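Local coordinates for protein mandelate racemase/muconate lactonizing enzyme (Polaromonas sp., PDB 2OG9) that probably inverts the stereocentre of a hydroxy acid or related carboxylate substrate, as mandelate racemase of the enolase superfamily does, at residues E265-S269 with P290-G294; W99-C103 with T116-F122; H247-A251 with D275-A281. All blocks are in the same frame, centred on the assembly; numbering follows the deposited sequence.

From the N terminus, contact 2 closes first: it shuts a short loop in the N-terminal domain by pairing helix 95-104 with helix 114-133, complete before the others open. The barrel-domain contacts then alternate: contact 3 opens at 247-251, contact 1 at 265-269, contact 3 closes at 275-281 and contact 1 at 290-294, so their loops cross. Contact 3 joins successive barrel helices, contact 1 sets the loop after strand 261-263 against the short helix 289-292 that follows strand 284-285, and they meet where Leu267 packs on Leu276. Contacts 1 and 2 tie the domains together: Trp99 NE1 lies 2.8 Å from Gly293 O, and Gln117 NE2 3.1 Å from Arg291 O, both probable hydrogen bonds.

Contact 1. Residues E265-S269 with P290-G294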
loop_
_atom_site.group_PDB
_atom_site.type_symbol
_atom_site.label_atom_id
_atom_site.label_comp_id
_atom_site.label_asym_id
_atom_site.label_seq_id
_atom_site.Cartn_x
_atom_site.Cartn_y
_atom_site.Cartn_z
ATOM N N GLU A 265 -5.923 27.742 1.465
ATOM C CA GLU A 265 -6.136 29.034 2.112
ATOM C C GLU A 265 -7.043 28.984 3.339
ATOM O O GLU A 265 -6.939 29.834 4.220
ATOM C CB GLU A 265 -6.699 30.048 1.104
ATOM C CG GLU A 265 -8.069 29.680 0.549
ATOM C CD GLU A 265 -8.510 30.574 -0.598
ATOM O OE1 GLU A 265 -8.978 31.705 -0.343
ATOM O OE2 GLU A 265 -8.383 30.141 -1.764
HETATM N N MSE A 266 -7.918 27.986 3.415
HETATM C CA MSE A 266 -8.837 27.879 4.550
HETATM C C MSE A 266 -8.291 27.120 5.757
HETATM O O MSE A 266 -8.835 27.222 6.861
HETATM C CB MSE A 266 -10.140 27.206 4.109
HETATM C CG MSE A 266 -10.882 27.943 3.011
HETATM SE SE MSE A 266 -11.293 29.755 3.541
HETATM C CE MSE A 266 -12.583 29.351 4.932
ATOM N N LEU A 267 -7.221 26.360 5.546
ATOM C CA LEU A 267 -6.633 25.547 6.603
ATOM C C LEU A 267 -6.007 26.382 7.721
ATOM O O LEU A 267 -5.498 27.474 7.477
ATOM C CB LEU A 267 -5.613 24.578 5.987
ATOM C CG LEU A 267 -6.204 23.755 4.830
ATOM C CD1 LEU A 267 -5.203 22.713 4.352
ATOM C CD2 LEU A 267 -7.496 23.079 5.291
ATOM N N THR A 268 -6.046 25.861 8.945
ATOM C CA THR A 268 -5.524 26.596 10.092
ATOM C C THR A 268 -4.409 25.939 10.898
ATOM O O THR A 268 -4.173 26.323 12.042
ATOM C CB THR A 268 -6.672 26.946 11.069
ATOM O OG1 THR A 268 -7.313 25.741 11.508
ATOM C CG2 THR A 268 -7.700 27.822 10.385
ATOM N N SER A 269 -3.722 24.955 10.327
ATOM C CA SER A 269 -2.633 24.300 11.054
ATOM C C SER A 269 -1.702 23.542 10.128
ATOM O O SER A 269 -2.071 23.201 9.002
ATOM C CB SER A 269 -3.185 23.329 12.109
ATOM O OG SER A 269 -3.759 22.177 11.511
ATOM N N PRO A 290 -0.795 34.035 9.031
ATOM C CA PRO A 290 -1.606 34.430 10.191
ATOM C C PRO A 290 -2.666 33.392 10.559
ATOM O O PRO A 290 -2.930 33.137 11.732
ATOM C CB PRO A 290 -2.239 35.746 9.739
ATOM C CG PRO A 290 -1.210 36.318 8.819
ATOM C CD PRO A 290 -0.771 35.106 8.018
ATOM N N ARG A 291 -3.272 32.789 9.545
ATOM C CA ARG A 291 -4.315 31.803 9.774
ATOM C C ARG A 291 -3.827 30.467 10.350
ATOM O O ARG A 291 -4.566 29.804 11.076
ATOM C CB ARG A 291 -5.082 31.561 8.469
ATOM C CG ARG A 291 -6.340 30.733 8.644
ATOM C CD ARG A 291 -7.224 30.766 7.401
ATOM N NE ARG A 291 -7.685 32.114 7.078
ATOM C CZ ARG A 291 -8.721 32.375 6.286
ATOM N NH1 ARG A 291 -9.401 31.376 5.739
ATOM N NH2 ARG A 291 -9.085 33.627 6.044
ATOM N N VAL A 292 -2.593 30.075 10.045
ATOM C CA VAL A 292 -2.071 28.802 10.541
ATOM C C VAL A 292 -1.288 28.913 11.848
ATOM O O VAL A 292 -0.816 27.909 12.377
ATOM C CB VAL A 292 -1.176 28.095 9.481
ATOM C CG1 VAL A 292 -1.967 27.869 8.203
ATOM C CG2 VAL A 292 0.071 28.917 9.205
ATOM N N GLY A 293 -1.142 30.127 12.365
ATOM C CA GLY A 293 -0.424 30.295 13.618
ATOM C C GLY A 293 0.881 31.060 13.547
ATOM O O GLY A 293 1.682 31.004 14.481
ATOM N N GLY A 294 1.111 31.767 12.446
ATOM C CA GLY A 294 2.331 32.541 12.328
ATOM C C GLY A 294 3.377 31.994 11.376
ATOM O O GLY A 294 3.150 31.028 10.641
HETATM O O HOH W 1 -4.224 28.544 13.682
#
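Arg291 swings its CG opposite its own backbone nitrogen (chi1 -170°) and then bends at chi3 (-61°), which carries the side chain across Thr268 and on to Met266, a selenomethionine here. At the far end the selenium reaches the guanidinium at its edge and in its plane, 3.3 Å from NH1 of Arg291. Lower down, Arg291 CD packs 3.3 Å from the carbonyl O of Glu265, and its CG lies 3.7 Å from Thr268 CG2. The polar end of Arg291 finds its strong partner in Tyr67 OH, on strand 61-69, which is hydrogen-bonded to NH2.

Behind the arginine the backbones come close. The CA of Val292 offers its hydrogen to Thr268 O at 3.6 Å, while Val292 CG1 packs 3.6 Å from Leu267 O. One water bridges two carbonyls, 2.8 Å from Thr268 O and 2.9 Å from Arg291 O. With an alanine here in place of Arg291, Met266 and Thr268 would probably face a gap, and the Tyr67 hydroxyl is likely to lose its guanidinium partner. Residues 290-294 leave the short helix at Gly293 in a Schellman motif. The loop after strand 261-263 and the short helix 289-292 after strand 284-285 thus meet at the C-terminal end of a TIM barrel, where the enolase superfamily places its active site and the N-terminal domain closes over it.

Contact 2. Residues W99-C103 with T116-F122; sequences WDKLC and TQAIGAF
Ile119, the most covered residue of this contact, forms its tight half by inserting its branches between Trp99, Leu102 and Cys103 of the facing helix. The two segments run roughly antiparallel, 144° between their directions, with axes 10.0 Å apart at closest approach. Ile119 CG2 lies over one face of the indole, 3.6 Å from the centroid of the five-membered ring of Trp99 in a CH-pi contact, nearest CD1 and NE1. Because CG1 stands opposite the carbonyl carbon (chi1 -70°), the other branch heads toward the backbone of the neighbouring helix, where Ile119 CD1 comes within 3.4 Å of Cys103 N. On the way, Ile119 CG1 touches Leu102 CB at 3.8 Å. Leu102 continues the seam, its CD1 3.8 Å from CD2 of Phe122, a ring packed on towards strands 15-26 and 46-56.

The Thr116 end is looser than the close approach of Ile119. Thr116 CG2 meets the six-membered part of the indole only obliquely, and the sulfur of Cys103 stays 4.4 Å from Thr116 CG2. On the outer side of helix 95-104, Lys101 makes a salt bridge with Glu90. With no hydrogen bond across the seam, cohesion between these helices rests largely on dispersion and shape, while Trp99 NE1, the one polar atom of its side chain, and Lys101 NZ serve partners beyond it.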
loop_
_atom_site.group_PDB
_atom_site.type_symbol
_atom_site.label_atom_id
_atom_site.label_comp_id
_atom_site.label_asym_id
_atom_site.label_seq_id
_atom_site.Cartn_x
_atom_site.Cartn_y
_atom_site.Cartn_z
ATOM N N TRP A 99 6.490 29.515 20.987
ATOM C CA TRP A 99 5.247 29.174 20.290
ATOM C C TRP A 99 4.651 27.988 21.073
ATOM O O TRP A 99 3.460 27.974 21.405
ATOM C CB TRP A 99 5.534 28.742 18.846
ATOM C CG TRP A 99 4.301 28.697 17.964
ATOM C CD1 TRP A 99 3.831 29.697 17.160
ATOM C CD2 TRP A 99 3.374 27.608 17.830
ATOM N NE1 TRP A 99 2.671 29.298 16.535
ATOM C CE2 TRP A 99 2.367 28.022 16.929
ATOM C CE3 TRP A 99 3.295 26.323 18.388
ATOM C CZ2 TRP A 99 1.296 27.198 16.568
ATOM C CZ3 TRP A 99 2.230 25.503 18.030
ATOM C CH2 TRP A 99 1.243 25.947 17.129
ATOM N N ASP A 100 5.500 27.005 21.374
ATOM C CA ASP A 100 5.079 25.815 22.126
ATOM C C ASP A 100 4.629 26.154 23.546
ATOM O O ASP A 100 3.645 25.599 24.039
ATOM C CB ASP A 100 6.214 24.780 22.206
ATOM C CG ASP A 100 6.527 24.138 20.863
ATOM O OD1 ASP A 100 5.708 24.256 19.925
ATOM O OD2 ASP A 100 7.592 23.496 20.751
ATOM N N LYS A 101 5.347 27.056 24.214
ATOM C CA LYS A 101 4.976 27.435 25.572
ATOM C C LYS A 101 3.586 28.072 25.597
ATOM O O LYS A 101 2.766 27.754 26.459
ATOM C CB LYS A 101 6.000 28.417 26.169
ATOM C CG LYS A 101 5.657 28.839 27.595
ATOM C CD LYS A 101 6.564 29.953 28.122
ATOM C CE LYS A 101 6.129 30.379 29.529
ATOM N NZ LYS A 101 6.942 31.495 30.101
ATOM N N LEU A 102 3.312 28.968 24.653
ATOM C CA LEU A 102 2.005 29.619 24.613
ATOM C C LEU A 102 0.907 28.632 24.244
ATOM O O LEU A 102 -0.231 28.746 24.716
ATOM C CB LEU A 102 2.013 30.785 23.621
ATOM C CG LEU A 102 2.852 32.002 24.027
ATOM C CD1 LEU A 102 2.629 33.123 23.025
ATOM C CD2 LEU A 102 2.470 32.463 25.424
ATOM N N CYS A 103 1.244 27.660 23.403
ATOM C CA CYS A 103 0.271 26.652 22.997
ATOM C C CYS A 103 -0.032 25.777 24.220
ATOM O O CYS A 103 -1.190 25.447 24.489
ATOM C CB CYS A 103 0.840 25.804 21.855
ATOM S SG CYS A 103 -0.367 24.731 21.031
ATOM N N THR A 116 -4.192 29.426 18.361
ATOM C CA THR A 116 -2.906 29.474 17.686
ATOM C C THR A 116 -2.788 30.702 16.781
ATOM O O THR A 116 -1.686 31.153 16.489
ATOM C CB THR A 116 -2.632 28.173 16.886
ATOM O OG1 THR A 116 -3.788 27.821 16.128
ATOM C CG2 THR A 116 -2.281 27.031 17.834
ATOM N N GLN A 117 -3.918 31.245 16.339
ATOM C CA GLN A 117 -3.880 32.449 15.507
ATOM C C GLN A 117 -3.468 33.605 16.418
ATOM O O GLN A 117 -2.739 34.507 16.010
ATOM C CB GLN A 117 -5.250 32.700 14.866
ATOM C CG GLN A 117 -5.665 31.546 13.957
ATOM C CD GLN A 117 -7.024 31.723 13.304
ATOM O OE1 GLN A 117 -7.881 32.469 13.794
ATOM N NE2 GLN A 117 -7.240 31.002 12.200
ATOM N N ALA A 118 -3.923 33.567 17.664
ATOM C CA ALA A 118 -3.547 34.597 18.627
ATOM C C ALA A 118 -2.034 34.463 18.840
ATOM O O ALA A 118 -1.292 35.452 18.836
ATOM C CB ALA A 118 -4.298 34.380 19.940
ATOM N N ILE A 119 -1.580 33.228 19.014
ATOM C CA ILE A 119 -0.160 32.958 19.204
ATOM C C ILE A 119 0.632 33.491 18.003
ATOM O O ILE A 119 1.721 34.045 18.157
ATOM C CB ILE A 119 0.087 31.430 19.372
ATOM C CG1 ILE A 119 -0.477 30.962 20.719
ATOM C CG2 ILE A 119 1.572 31.113 19.276
ATOM C CD1 ILE A 119 -0.376 29.444 20.946
ATOM N N GLY A 120 0.064 33.328 16.813
ATOM C CA GLY A 120 0.712 33.785 15.594
ATOM C C GLY A 120 1.032 35.270 15.561
ATOM O O GLY A 120 2.023 35.668 14.958
ATOM N N ALA A 121 0.201 36.096 16.190
ATOM C CA ALA A 121 0.463 37.533 16.205
ATOM C C ALA A 121 1.778 37.780 16.936
ATOM O O ALA A 121 2.593 38.610 16.507
ATOM C CB ALA A 121 -0.673 38.279 16.897
ATOM N N PHE A 122 1.981 37.052 18.036
ATOM C CA PHE A 122 3.198 37.177 18.830
ATOM C C PHE A 122 4.369 36.589 18.047
ATOM O O PHE A 122 5.457 37.157 18.014
ATOM C CB PHE A 122 3.064 36.419 20.165
ATOM C CG PHE A 122 1.981 36.950 21.072
ATOM C CD1 PHE A 122 2.024 38.258 21.539
ATOM C CD2 PHE A 122 0.913 36.139 21.450
ATOM C CE1 PHE A 122 1.013 38.754 22.374
ATOM C CE2 PHE A 122 -0.103 36.624 22.285
ATOM C CZ PHE A 122 -0.050 37.936 22.745
#

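Contact 3. Residues H247-A251 with D275-A281; sequences HEGHA and DLIRHRA
His247 meets Asp275 edge-on: ND1 donates to OD2 over 2.8 Å, with the oxygen almost in the imidazole plane, while the nitrogen approaches from above the carboxylate. Asp275 CG lies opposite its backbone N (chi1 -162°), which turns the carboxylate to His247. The ring and carboxylate planes are 64° apart and the bond is noticeably bent, 134° at the hydrogen. Asp275 OD1 is held by a salt bridge to Arg278 NH2 at 2.9 Å, which helps fix the carboxylate's rotation. One face of the same imidazole rests on Leu276, its CA above the ring centre.

These side chains join the first turn of helix 247-256 to the last part of helix 270-278, its neighbour on the outside of the TIM barrel, and to the Schellman turn at Arg280. His279 presents a face: His247 CB stands almost straight above it, 3.6 Å from the ring centroid. His279 ND1 holds that ring by donating to Asp275 O at 2.9 Å. A water bridges His279 NE2, at 2.6 Å, and Glu248 OE2, at 2.9 Å. Further along, Ala251 CB is pressed to 3.1 Å from His279 O, and a second water links Ala251 O with Arg280 O.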
loop_
_atom_site.group_PDB
_atom_site.type_symbol
_atom_site.label_atom_id
_atom_site.label_comp_id
_atom_site.label_asym_id
_atom_site.label_seq_id
_atom_site.Cartn_x
_atom_site.Cartn_y
_atom_site.Cartn_z
ATOM N N HIS A 247 -10.012 16.520 0.565
ATOM C CA HIS A 247 -8.684 16.200 0.051
ATOM C C HIS A 247 -8.678 15.149 -1.058
ATOM O O HIS A 247 -7.943 15.282 -2.042
ATOM C CB HIS A 247 -7.793 15.768 1.218
ATOM C CG HIS A 247 -7.593 16.842 2.244
ATOM N ND1 HIS A 247 -7.261 16.571 3.557
ATOM C CD2 HIS A 247 -7.664 18.190 2.147
ATOM C CE1 HIS A 247 -7.140 17.706 4.220
ATOM N NE2 HIS A 247 -7.380 18.705 3.388
ATOM N N GLU A 248 -9.485 14.102 -0.902
ATOM C CA GLU A 248 -9.564 13.065 -1.925
ATOM C C GLU A 248 -10.125 13.674 -3.202
ATOM O O GLU A 248 -9.666 13.359 -4.302
ATOM C CB GLU A 248 -10.475 11.921 -1.479
ATOM C CG GLU A 248 -9.822 10.928 -0.544
ATOM C CD GLU A 248 -10.703 9.717 -0.287
ATOM O OE1 GLU A 248 -11.205 9.126 -1.267
ATOM O OE2 GLU A 248 -10.886 9.355 0.896
ATOM N N GLY A 249 -11.125 14.539 -3.041
ATOM C CA GLY A 249 -11.742 15.192 -4.183
ATOM C C GLY A 249 -10.742 16.029 -4.959
ATOM O O GLY A 249 -10.663 15.938 -6.186
ATOM N N HIS A 250 -9.972 16.843 -4.242
ATOM C CA HIS A 250 -8.970 17.687 -4.880
ATOM C C HIS A 250 -7.880 16.848 -5.541
ATOM O O HIS A 250 -7.446 17.155 -6.645
ATOM C CB HIS A 250 -8.341 18.645 -3.854
ATOM C CG HIS A 250 -9.215 19.807 -3.493
ATOM N ND1 HIS A 250 -9.659 20.725 -4.422
ATOM C CD2 HIS A 250 -9.714 20.210 -2.302
ATOM C CE1 HIS A 250 -10.392 21.642 -3.817
ATOM N NE2 HIS A 250 -10.442 21.352 -2.529
ATOM N N ALA A 251 -7.443 15.785 -4.873
ATOM C CA ALA A 251 -6.400 14.920 -5.429
ATOM C C ALA A 251 -6.864 14.290 -6.739
ATOM O O ALA A 251 -6.082 14.150 -7.683
ATOM C CB ALA A 251 -6.028 13.824 -4.425
ATOM N N ASP A 275 -1.984 16.862 5.785
ATOM C CA ASP A 275 -2.958 15.898 5.291
ATOM C C ASP A 275 -3.218 16.161 3.810
ATOM O O ASP A 275 -3.259 15.237 2.997
ATOM C CB ASP A 275 -4.253 16.011 6.100
ATOM C CG ASP A 275 -5.136 14.785 5.962
ATOM O OD1 ASP A 275 -4.619 13.657 6.123
ATOM O OD2 ASP A 275 -6.349 14.951 5.703
ATOM N N LEU A 276 -3.376 17.435 3.466
ATOM C CA LEU A 276 -3.608 17.844 2.088
ATOM C C LEU A 276 -2.433 17.378 1.218
ATOM O O LEU A 276 -2.623 16.831 0.125
ATOM C CB LEU A 276 -3.754 19.372 2.038
ATOM C CG LEU A 276 -4.094 20.076 0.723
ATOM C CD1 LEU A 276 -4.475 21.532 1.000
ATOM C CD2 LEU A 276 -2.903 20.006 -0.214
ATOM N N ILE A 277 -1.218 17.579 1.720
ATOM C CA ILE A 277 -0.004 17.190 1.006
ATOM C C ILE A 277 0.112 15.670 0.892
ATOM O O ILE A 277 0.593 15.156 -0.113
ATOM C CB ILE A 277 1.253 17.764 1.715
ATOM C CG1 ILE A 277 1.257 19.294 1.582
ATOM C CG2 ILE A 277 2.531 17.153 1.125
ATOM C CD1 ILE A 277 2.356 19.991 2.391
ATOM N N ARG A 278 -0.331 14.956 1.922
ATOM C CA ARG A 278 -0.281 13.497 1.911
ATOM C C ARG A 278 -1.164 12.964 0.779
ATOM O O ARG A 278 -0.827 11.977 0.126
ATOM C CB ARG A 278 -0.754 12.950 3.262
ATOM C CG ARG A 278 -0.676 11.434 3.400
ATOM C CD ARG A 278 -0.983 11.003 4.833
ATOM N NE ARG A 278 -2.360 11.293 5.226
ATOM C CZ ARG A 278 -3.420 10.607 4.804
ATOM N NH1 ARG A 278 -3.266 9.584 3.976
ATOM N NH2 ARG A 278 -4.636 10.944 5.213
ATOM N N HIS A 279 -2.292 13.630 0.543
ATOM C CA HIS A 279 -3.216 13.236 -0.518
ATOM C C HIS A 279 -2.765 13.709 -1.902
ATOM O O HIS A 279 -3.338 13.294 -2.911
ATOM C CB HIS A 279 -4.612 13.830 -0.279
ATOM C CG HIS A 279 -5.409 13.139 0.782
ATOM N ND1 HIS A 279 -5.117 13.246 2.124
ATOM C CD2 HIS A 279 -6.511 12.356 0.698
ATOM C CE1 HIS A 279 -6.007 12.562 2.821
ATOM N NE2 HIS A 279 -6.864 12.013 1.980
ATOM N N ARG A 280 -1.750 14.570 -1.950
ATOM C CA ARG A 280 -1.282 15.143 -3.214
ATOM C C ARG A 280 -2.501 15.866 -3.794
ATOM O O ARG A 280 -2.844 15.720 -4.963
ATOM C CB ARG A 280 -0.793 14.046 -4.166
ATOM C CG ARG A 280 0.408 13.278 -3.628
ATOM C CD ARG A 280 0.842 12.139 -4.549
ATOM N NE ARG A 280 1.256 12.614 -5.867
ATOM C CZ ARG A 280 1.987 11.905 -6.723
ATOM N NH1 ARG A 280 2.393 10.683 -6.401
ATOM N NH2 ARG A 280 2.313 12.419 -7.903
ATOM N N ALA A 281 -3.138 16.663 -2.943
ATOM C CA ALA A 281 -4.348 17.384 -3.298
ATOM C C ALA A 281 -4.145 18.788 -3.854
ATOM O O ALA A 281 -5.120 19.474 -4.167
ATOM C CB ALA A 281 -5.267 17.445 -2.082
HETATM O O HOH W 2 -8.559 10.078 2.381
HETATM O O HOH W 3 -3.382 14.045 -7.160
#